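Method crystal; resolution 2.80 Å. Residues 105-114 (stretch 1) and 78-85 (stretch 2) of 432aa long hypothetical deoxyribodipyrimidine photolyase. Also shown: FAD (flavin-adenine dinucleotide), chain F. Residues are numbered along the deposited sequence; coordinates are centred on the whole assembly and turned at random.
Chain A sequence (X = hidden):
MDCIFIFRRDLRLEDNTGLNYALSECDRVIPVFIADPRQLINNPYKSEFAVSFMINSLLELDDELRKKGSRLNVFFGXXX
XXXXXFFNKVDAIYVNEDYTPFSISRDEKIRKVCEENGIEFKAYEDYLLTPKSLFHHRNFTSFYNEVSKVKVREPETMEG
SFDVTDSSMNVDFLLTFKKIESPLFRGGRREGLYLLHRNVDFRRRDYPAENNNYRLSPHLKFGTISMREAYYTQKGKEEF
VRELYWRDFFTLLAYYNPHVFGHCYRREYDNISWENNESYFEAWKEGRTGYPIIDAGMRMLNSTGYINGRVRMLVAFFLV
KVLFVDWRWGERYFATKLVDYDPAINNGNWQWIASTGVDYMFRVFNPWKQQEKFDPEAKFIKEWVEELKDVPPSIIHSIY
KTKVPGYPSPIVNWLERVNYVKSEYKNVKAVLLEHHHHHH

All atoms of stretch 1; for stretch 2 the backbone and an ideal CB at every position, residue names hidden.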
ATOM      1  N   SER A 105       5.311   6.874  17.164  1.00 27.23           N
ATOM      2  CA  SER A 105       6.363   6.905  18.163  1.00 27.96           C
ATOM      3  C   SER A 105       7.588   7.635  17.639  1.00 28.05           C
ATOM      4  O   SER A 105       8.313   8.285  18.398  1.00 27.65           O
ATOM      5  CB  SER A 105       6.732   5.490  18.601  1.00 28.49           C
ATOM      6  OG  SER A 105       7.594   4.886  17.669  1.00 32.62           O
ATOM      7  N   ARG A 106       7.810   7.537  16.336  1.00 28.42           N
ATOM      8  CA  ARG A 106       8.940   8.201  15.702  1.00 29.14           C
ATOM      9  C   ARG A 106       8.794   9.705  15.804  1.00 30.34           C
ATOM     10  O   ARG A 106       9.774  10.423  16.006  1.00 31.13           O
ATOM     11  CB  ARG A 106       8.999   7.788  14.248  1.00 29.79           C
ATOM     12  CG  ARG A 106       9.679   8.734  13.288  1.00 28.45           C
ATOM     13  CD  ARG A 106       9.793   7.878  12.145  1.00 28.25           C
ATOM     14  NE  ARG A 106       9.420   8.259  10.804  1.00 31.01           N
ATOM     15  CZ  ARG A 106       8.245   8.395  10.193  1.00 31.00           C
ATOM     16  NH1 ARG A 106       8.334   8.689   8.920  1.00 32.27           N
ATOM     17  NH2 ARG A 106       7.047   8.322  10.747  1.00 31.18           N
ATOM     18  N   ASP A 107       7.563  10.180  15.664  1.00 31.11           N
ATOM     19  CA  ASP A 107       7.302  11.598  15.747  1.00 33.79           C
ATOM     20  C   ASP A 107       7.344  12.061  17.202  1.00 34.45           C
ATOM     21  O   ASP A 107       7.758  13.184  17.502  1.00 34.95           O
ATOM     22  CB  ASP A 107       5.970  11.906  15.066  1.00 35.02           C
ATOM     23  CG  ASP A 107       6.066  11.794  13.543  1.00 38.36           C
ATOM     24  OD1 ASP A 107       6.913  11.010  13.061  1.00 39.42           O
ATOM     25  OD2 ASP A 107       5.300  12.474  12.818  1.00 40.32           O
ATOM     26  N   GLU A 108       6.944  11.192  18.117  1.00 34.98           N
ATOM     27  CA  GLU A 108       7.010  11.565  19.521  1.00 37.07           C
ATOM     28  C   GLU A 108       8.473  11.803  19.885  1.00 36.27           C
ATOM     29  O   GLU A 108       8.809  12.778  20.562  1.00 36.76           O
ATOM     30  CB  GLU A 108       6.443  10.459  20.403  1.00 39.11           C
ATOM     31  CG  GLU A 108       5.009  10.135  20.093  1.00 44.84           C
ATOM     32  CD  GLU A 108       4.418   9.156  21.083  1.00 49.33           C
ATOM     33  OE1 GLU A 108       5.129   8.192  21.453  1.00 51.16           O
ATOM     34  OE2 GLU A 108       3.240   9.343  21.480  1.00 52.11           O
ATOM     35  N   LYS A 109       9.344  10.911  19.425  1.00 34.09           N
ATOM     36  CA  LYS A 109      10.744  11.066  19.727  1.00 33.51           C
ATOM     37  C   LYS A 109      11.282  12.320  19.074  1.00 33.40           C
ATOM     38  O   LYS A 109      12.069  13.039  19.683  1.00 34.37           O
ATOM     39  CB  LYS A 109      11.544   9.837  19.284  1.00 34.31           C
ATOM     40  CG  LYS A 109      11.087   8.554  19.970  1.00 36.94           C
ATOM     41  CD  LYS A 109      12.126   7.442  19.899  1.00 39.06           C
ATOM     42  CE  LYS A 109      11.482   6.048  20.021  1.00 41.28           C
ATOM     43  NZ  LYS A 109      10.775   5.619  18.749  1.00 42.39           N
ATOM     44  N   ILE A 110      10.869  12.608  17.844  1.00 32.99           N
ATOM     45  CA  ILE A 110      11.377  13.819  17.200  1.00 32.35           C
ATOM     46  C   ILE A 110      10.887  15.039  17.981  1.00 32.71           C
ATOM     47  O   ILE A 110      11.600  16.039  18.107  1.00 30.89           O
ATOM     48  CB  ILE A 110      10.928  13.940  15.718  1.00 30.99           C
ATOM     49  CG1 ILE A 110      11.498  12.778  14.902  1.00 30.44           C
ATOM     50  CG2 ILE A 110      11.428  15.258  15.130  1.00 26.23           C
ATOM     51  CD1 ILE A 110      11.012  12.737  13.459  1.00 29.31           C
ATOM     52  N   ARG A 111       9.669  14.944  18.515  1.00 33.42           N
ATOM     53  CA  ARG A 111       9.105  16.041  19.284  1.00 34.82           C
ATOM     54  C   ARG A 111       9.935  16.278  20.540  1.00 35.54           C
ATOM     55  O   ARG A 111      10.301  17.415  20.846  1.00 36.88           O
ATOM     56  CB  ARG A 111       7.657  15.755  19.654  1.00 34.84           C
ATOM     57  CG  ARG A 111       7.012  16.916  20.371  1.00 37.28           C
ATOM     58  CD  ARG A 111       5.530  16.712  20.535  1.00 39.37           C
ATOM     59  NE  ARG A 111       4.818  16.795  19.262  1.00 43.27           N
ATOM     60  CZ  ARG A 111       4.743  17.891  18.507  1.00 44.75           C
ATOM     61  NH1 ARG A 111       5.346  19.010  18.898  1.00 45.46           N
ATOM     62  NH2 ARG A 111       4.058  17.873  17.366  1.00 43.49           N
ATOM     63  N   LYS A 112      10.239  15.210  21.268  1.00 35.87           N
ATOM     64  CA  LYS A 112      11.067  15.338  22.460  1.00 37.19           C
ATOM     65  C   LYS A 112      12.410  16.010  22.132  1.00 37.39           C
ATOM     66  O   LYS A 112      12.814  16.963  22.787  1.00 38.44           O
ATOM     67  CB  LYS A 112      11.318  13.968  23.073  1.00 37.93           C
ATOM     68  CG  LYS A 112      10.180  13.462  23.933  1.00 40.47           C
ATOM     69  CD  LYS A 112      10.618  12.244  24.754  1.00 44.36           C
ATOM     70  CE  LYS A 112      12.035  12.426  25.361  1.00 47.19           C
ATOM     71  NZ  LYS A 112      12.270  13.773  26.000  1.00 48.28           N
ATOM     72  N   VAL A 113      13.093  15.511  21.113  1.00 37.66           N
ATOM     73  CA  VAL A 113      14.368  16.070  20.704  1.00 38.32           C
ATOM     74  C   VAL A 113      14.221  17.541  20.321  1.00 39.51           C
ATOM     75  O   VAL A 113      15.143  18.342  20.523  1.00 38.89           O
ATOM     76  CB  VAL A 113      14.935  15.290  19.504  1.00 37.57           C
ATOM     77  CG1 VAL A 113      16.220  15.943  18.995  1.00 37.10           C
ATOM     78  CG2 VAL A 113      15.184  13.859  19.915  1.00 37.40           C
ATOM     79  N   CYS A 114      13.062  17.892  19.772  1.00 40.44           N
ATOM     80  CA  CYS A 114      12.809  19.262  19.348  1.00 43.18           C
ATOM     81  C   CYS A 114      12.613  20.231  20.493  1.00 44.97           C
ATOM     82  O   CYS A 114      13.088  21.369  20.441  1.00 45.17           O
ATOM     83  CB  CYS A 114      11.600  19.313  18.427  1.00 42.75           C
ATOM     84  SG  CYS A 114      12.028  18.949  16.718  1.00 46.82           S
ATOM     85  N   UNK A  78      18.311   6.699  12.052  1.00 30.97           N
ATOM     86  CA  UNK A  78      16.966   6.722  12.604  1.00 32.31           C
ATOM     87  C   UNK A  78      16.526   8.178  12.709  1.00 31.57           C
ATOM     88  O   UNK A  78      17.238   9.009  13.263  1.00 30.83           O
ATOM     89  CB  UNK A  78      16.908   6.024  13.964  1.00 32.31           C
ATOM     90  N   UNK A  79      15.354   8.482  12.163  1.00 31.66           N
ATOM     91  CA  UNK A  79      14.820   9.839  12.168  1.00 31.78           C
ATOM     92  C   UNK A  79      15.134  10.665  13.417  1.00 32.63           C
ATOM     93  O   UNK A  79      15.752  11.727  13.315  1.00 32.32           O
ATOM     94  CB  UNK A  79      13.301   9.771  11.994  1.00 31.78           C
ATOM     95  N   UNK A  80      14.701  10.193  14.585  1.00 33.02           N
ATOM     96  CA  UNK A  80      14.948  10.925  15.826  1.00 34.89           C
ATOM     97  C   UNK A  80      16.434  11.227  16.057  1.00 34.01           C
ATOM     98  O   UNK A  80      16.791  12.352  16.423  1.00 34.93           O
ATOM     99  CB  UNK A  80      14.398  10.127  17.010  1.00 34.89           C
ATOM    100  N   UNK A  81      17.297  10.239  15.843  1.00 32.58           N
ATOM    101  CA  UNK A  81      18.727  10.446  16.027  1.00 32.72           C
ATOM    102  C   UNK A  81      19.315  11.413  14.999  1.00 32.09           C
ATOM    103  O   UNK A  81      20.213  12.179  15.319  1.00 32.76           O
ATOM    104  CB  UNK A  81      19.458   9.104  15.951  1.00 32.72           C
ATOM    105  N   UNK A  82      18.808  11.382  13.770  1.00 30.85           N
ATOM    106  CA  UNK A  82      19.301  12.277  12.734  1.00 29.93           C
ATOM    107  C   UNK A  82      19.013  13.721  13.089  1.00 30.64           C
ATOM    108  O   UNK A  82      19.908  14.560  13.045  1.00 30.87           O
ATOM    109  CB  UNK A  82      18.676  11.931  11.381  1.00 29.93           C
ATOM    110  N   UNK A  83      17.759  14.007  13.427  1.00 31.51           N
ATOM    111  CA  UNK A  83      17.344  15.358  13.809  1.00 33.24           C
ATOM    112  C   UNK A  83      18.289  15.824  14.893  1.00 33.93           C
ATOM    113  O   UNK A  83      18.870  16.912  14.821  1.00 33.65           O
ATOM    114  CB  UNK A  83      15.890  15.400  14.283  1.00 33.24           C
ATOM    115  N   UNK A  84      18.433  14.967  15.896  1.00 33.99           N
ATOM    116  CA  UNK A  84      19.296  15.232  17.016  1.00 35.18           C
ATOM    117  C   UNK A  84      20.718  15.673  16.603  1.00 36.15           C
ATOM    118  O   UNK A  84      21.183  16.718  17.035  1.00 36.07           O
ATOM    119  CB  UNK A  84      19.371  13.980  17.893  1.00 35.18           C
ATOM    120  N   UNK A  85      21.395  14.908  15.753  1.00 37.77           N
ATOM    121  CA  UNK A  85      22.763  15.251  15.358  1.00 39.68           C
ATOM    122  C   UNK A  85      22.922  16.445  14.431  1.00 40.73           C
ATOM    123  O   UNK A  85      23.796  17.285  14.633  1.00 41.68           O
ATOM    124  CB  UNK A  85      23.397  14.035  14.680  1.00 39.68           C
TER
HETATM  125  PA  FAD F1200       7.167   1.026   7.005  1.00 21.98           P
HETATM  126  O1A FAD F1200       6.055   0.165   6.544  1.00 22.65           O
HETATM  127  O2A FAD F1200       8.495   1.109   6.362  1.00 24.57           O
HETATM  128  O5B FAD F1200       7.592   0.112   8.262  1.00 22.17           O
HETATM  129  C5B FAD F1200       8.473   0.625   9.268  1.00 20.17           C
HETATM  130  C4B FAD F1200       8.639  -0.358  10.430  1.00 19.33           C
HETATM  131  O4B FAD F1200       7.371  -1.003  10.658  1.00 18.56           O
HETATM  132  C3B FAD F1200       9.621  -1.479  10.085  1.00 19.95           C
HETATM  133  O3B FAD F1200      10.148  -2.042  11.290  1.00 20.30           O
HETATM  134  C2B FAD F1200       8.693  -2.476   9.392  1.00 21.13           C
HETATM  135  O2B FAD F1200       9.265  -3.784   9.463  1.00 23.62           O
HETATM  136  C1B FAD F1200       7.497  -2.401  10.343  1.00 19.77           C
HETATM  137  N9A FAD F1200       6.261  -2.934   9.718  1.00 19.25           N
HETATM  138  C8A FAD F1200       5.762  -2.569   8.538  1.00 19.90           C
HETATM  139  N7A FAD F1200       4.620  -3.212   8.308  1.00 18.28           N
HETATM  140  C5A FAD F1200       4.383  -3.995   9.354  1.00 17.91           C
HETATM  141  C6A FAD F1200       3.356  -4.866   9.701  1.00 19.77           C
HETATM  142  N6A FAD F1200       2.346  -5.082   8.864  1.00 21.00           N
HETATM  143  N1A FAD F1200       3.411  -5.506  10.878  1.00 21.60           N
HETATM  144  C2A FAD F1200       4.428  -5.326  11.704  1.00 20.32           C
HETATM  145  N3A FAD F1200       5.421  -4.508  11.404  1.00 18.71           N
HETATM  146  C4A FAD F1200       5.430  -3.827  10.250  1.00 18.14           C
HETATM  147  N1  FAD F1200      10.212   6.777   4.658  1.00 17.40           N
HETATM  148  C2  FAD F1200      11.315   7.500   5.128  1.00 17.83           C
HETATM  149  O2  FAD F1200      11.160   8.626   5.596  1.00 20.05           O
HETATM  150  N3  FAD F1200      12.586   6.912   5.106  1.00 18.54           N
HETATM  151  C4  FAD F1200      12.749   5.605   4.627  1.00 21.23           C
HETATM  152  O4  FAD F1200      13.870   5.096   4.604  1.00 21.89           O
HETATM  153  C4X FAD F1200      11.647   4.883   4.179  1.00 20.40           C
HETATM  154  N5  FAD F1200      11.794   3.553   3.763  1.00 17.28           N
HETATM  155  C5X FAD F1200      10.682   2.819   3.334  1.00 18.33           C
HETATM  156  C6  FAD F1200      10.825   1.473   3.009  1.00 18.96           C
HETATM  157  C7  FAD F1200       9.712   0.707   2.671  1.00 18.08           C
HETATM  158  C7M FAD F1200       9.895  -0.772   2.324  1.00 17.77           C
HETATM  159  C8  FAD F1200       8.451   1.298   2.655  1.00 17.93           C
HETATM  160  C8M FAD F1200       7.207   0.486   2.290  1.00 19.79           C
HETATM  161  C9  FAD F1200       8.311   2.647   2.972  1.00 17.74           C
HETATM  162  C9A FAD F1200       9.423   3.413   3.312  1.00 18.29           C
HETATM  163  N10 FAD F1200       9.284   4.760   3.687  1.00 17.77           N
HETATM  164  C10 FAD F1200      10.384   5.469   4.189  1.00 18.97           C
HETATM  165  C1' FAD F1200       7.961   5.425   3.639  1.00 19.57           C
HETATM  166  C2' FAD F1200       7.104   5.136   4.872  1.00 21.97           C
HETATM  167  O2' FAD F1200       5.836   4.617   4.459  1.00 19.04           O
HETATM  168  C3' FAD F1200       6.915   6.408   5.705  1.00 21.46           C
HETATM  169  O3' FAD F1200       8.183   6.843   6.206  1.00 20.81           O
HETATM  170  C4' FAD F1200       5.963   6.154   6.877  1.00 20.74           C
HETATM  171  O4' FAD F1200       5.642   7.403   7.496  1.00 16.59           O
HETATM  172  C5' FAD F1200       6.601   5.220   7.907  1.00 20.68           C
HETATM  173  O5' FAD F1200       5.623   4.393   8.543  1.00 21.30           O
HETATM  174  P   FAD F1200       5.297   2.933   7.947  1.00 20.23           P
HETATM  175  O1P FAD F1200       4.446   2.241   8.942  1.00 23.29           O
HETATM  176  O2P FAD F1200       4.802   3.058   6.559  1.00 18.51           O
HETATM  177  O3P FAD F1200       6.755   2.253   7.967  1.00 22.16           O

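The two segments run side by side in nearly the same direction, their helix axes 19° apart and 8.7 Å from each other at closest approach. Stretch 1 turns Arg 106, Lys 109, Ile 110 and Val 113 to the partner, so its visible surface offers aliphatic groups flanked by positive charge.

Position 78 stands just before the helix, with phi/psi of -74/128, and its CB has nothing of stretch 1 within 5.5 Å. Many residues would fit, polar ones especially, since this is the N-cap. The residue is Glu 78, whose carboxylate pairs within its own segment with the side chain at 81.

Position 79 points its CB toward stretch 1, where the ideal CB already lies 4.0 Å from both Arg 106 CG and Ile 110 CD1. With two aliphatic groups so near, a small apolar side chain suits best. Ala 79 meets this need: its CB touches Ile 110 CD1 at 4.0 Å and Arg 106 CD at 4.0 Å. The same arginine reaches on to the flavin cofactor, where its NH1 makes a weak hydrogen bond to O4' of FAD at 3.3 Å.

At position 80 the backbones are close: its CA is 4.8 Å from the CA of Ile 110. The CB points sideways, 3.7 Å from Lys 109 CB, and the lysine ammonium lies within reach of a longer chain. An aliphatic side chain could pack on the lysine methylenes, but an acid could also answer the charge; Gln would offer an acceptor without the charge. The residue is Glu 80, with chi1 of 46° (p) and chi2 of -87° (m), and its end comes nearer to stretch 1 than its CB direction suggests. Its OE2 receives a hydrogen bond from Lys 109 NZ at 3.2 Å, within a salt bridge, while its CA rests 4.0 Å from Ile 110 CG1.

Position 81 points away, and a polar or charged residue is a reasonable expectation. The residue is Lys 81, and Lys 81 NZ makes a weak hydrogen bond, part of a salt bridge, to Glu 78 OE2 at 3.1 Å. Position 82 is out of reach of stretch 1, which therefore sets no preference there; it is Val 82.

Position 83 again points toward the partner, its ideal CB 4.5 Å from Ile 110 CG2 and 4.8 Å from Val 113 CG1. That gap invites a medium-sized aliphatic residue, such as Val, Ile or Leu. Val 83 uses both branches: CG2 lies 3.9 Å from Ile 110 CG2, and CG1 lies 4.1 Å from Val 113 CG1.

Position 84 points sideways, with its ideal CB 3.9 Å from Val 113 CG1. A small residue, Ala, Ser or Thr, would suit this close flank. Ser 84 places its CB 3.8 Å from Val 113 CG1, adding a carbon contact beside the valine.

Position 85 is out of reach, so stretch 1 leaves the choice free. Arg 85 extends without touching it.

Stretch 2 78-85: EAEKVVSR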
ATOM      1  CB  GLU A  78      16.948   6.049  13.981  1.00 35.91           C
ATOM      2  CG  GLU A  78      17.372   4.576  13.948  1.00 40.55           C
ATOM      3  CD  GLU A  78      17.258   3.889  15.300  1.00 43.98           C
ATOM      4  OE1 GLU A  78      17.793   2.766  15.436  1.00 45.15           O
ATOM      5  OE2 GLU A  78      16.634   4.465  16.225  1.00 47.67           O
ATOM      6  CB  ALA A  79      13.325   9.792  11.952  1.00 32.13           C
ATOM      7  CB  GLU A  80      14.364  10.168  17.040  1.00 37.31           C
ATOM      8  CG  GLU A  80      14.658   8.671  17.090  1.00 40.16           C
ATOM      9  CD  GLU A  80      13.630   7.863  16.325  1.00 42.50           C
ATOM     10  OE1 GLU A  80      13.354   8.211  15.154  1.00 41.88           O
ATOM     11  OE2 GLU A  80      13.095   6.881  16.896  1.00 43.69           O
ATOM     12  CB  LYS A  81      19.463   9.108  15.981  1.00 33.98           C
ATOM     13  CG  LYS A  81      19.110   8.214  17.144  1.00 35.41           C
ATOM     14  CD  LYS A  81      19.734   6.845  17.023  1.00 37.65           C
ATOM     15  CE  LYS A  81      19.212   5.964  18.145  1.00 40.31           C
ATOM     16  NZ  LYS A  81      19.308   4.506  17.832  1.00 43.31           N
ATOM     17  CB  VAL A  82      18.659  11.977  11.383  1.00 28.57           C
ATOM     18  CG1 VAL A  82      19.013  13.075  10.380  1.00 26.58           C
ATOM     19  CG2 VAL A  82      19.132  10.627  10.893  1.00 27.93           C
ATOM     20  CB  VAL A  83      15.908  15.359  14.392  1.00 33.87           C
ATOM     21  CG1 VAL A  83      15.587  16.707  15.027  1.00 33.63           C
ATOM     22  CG2 VAL A  83      14.909  15.029  13.295  1.00 34.07           C
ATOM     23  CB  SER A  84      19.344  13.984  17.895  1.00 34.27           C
ATOM     24  OG  SER A  84      20.152  14.189  19.036  1.00 37.00           O
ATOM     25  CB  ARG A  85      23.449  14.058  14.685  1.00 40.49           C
ATOM     26  CG  ARG A  85      23.080  12.710  15.258  1.00 42.19           C
ATOM     27  CD  ARG A  85      24.251  11.757  15.244  1.00 43.21           C
ATOM     28  NE  ARG A  85      23.806  10.376  15.335  1.00 44.78           N
ATOM     29  CZ  ARG A  85      23.230   9.730  14.326  1.00 47.43           C
ATOM     30  NH1 ARG A  85      23.042  10.357  13.163  1.00 47.12           N
ATOM     31  NH2 ARG A  85      22.846   8.462  14.472  1.00 48.14           N
TER
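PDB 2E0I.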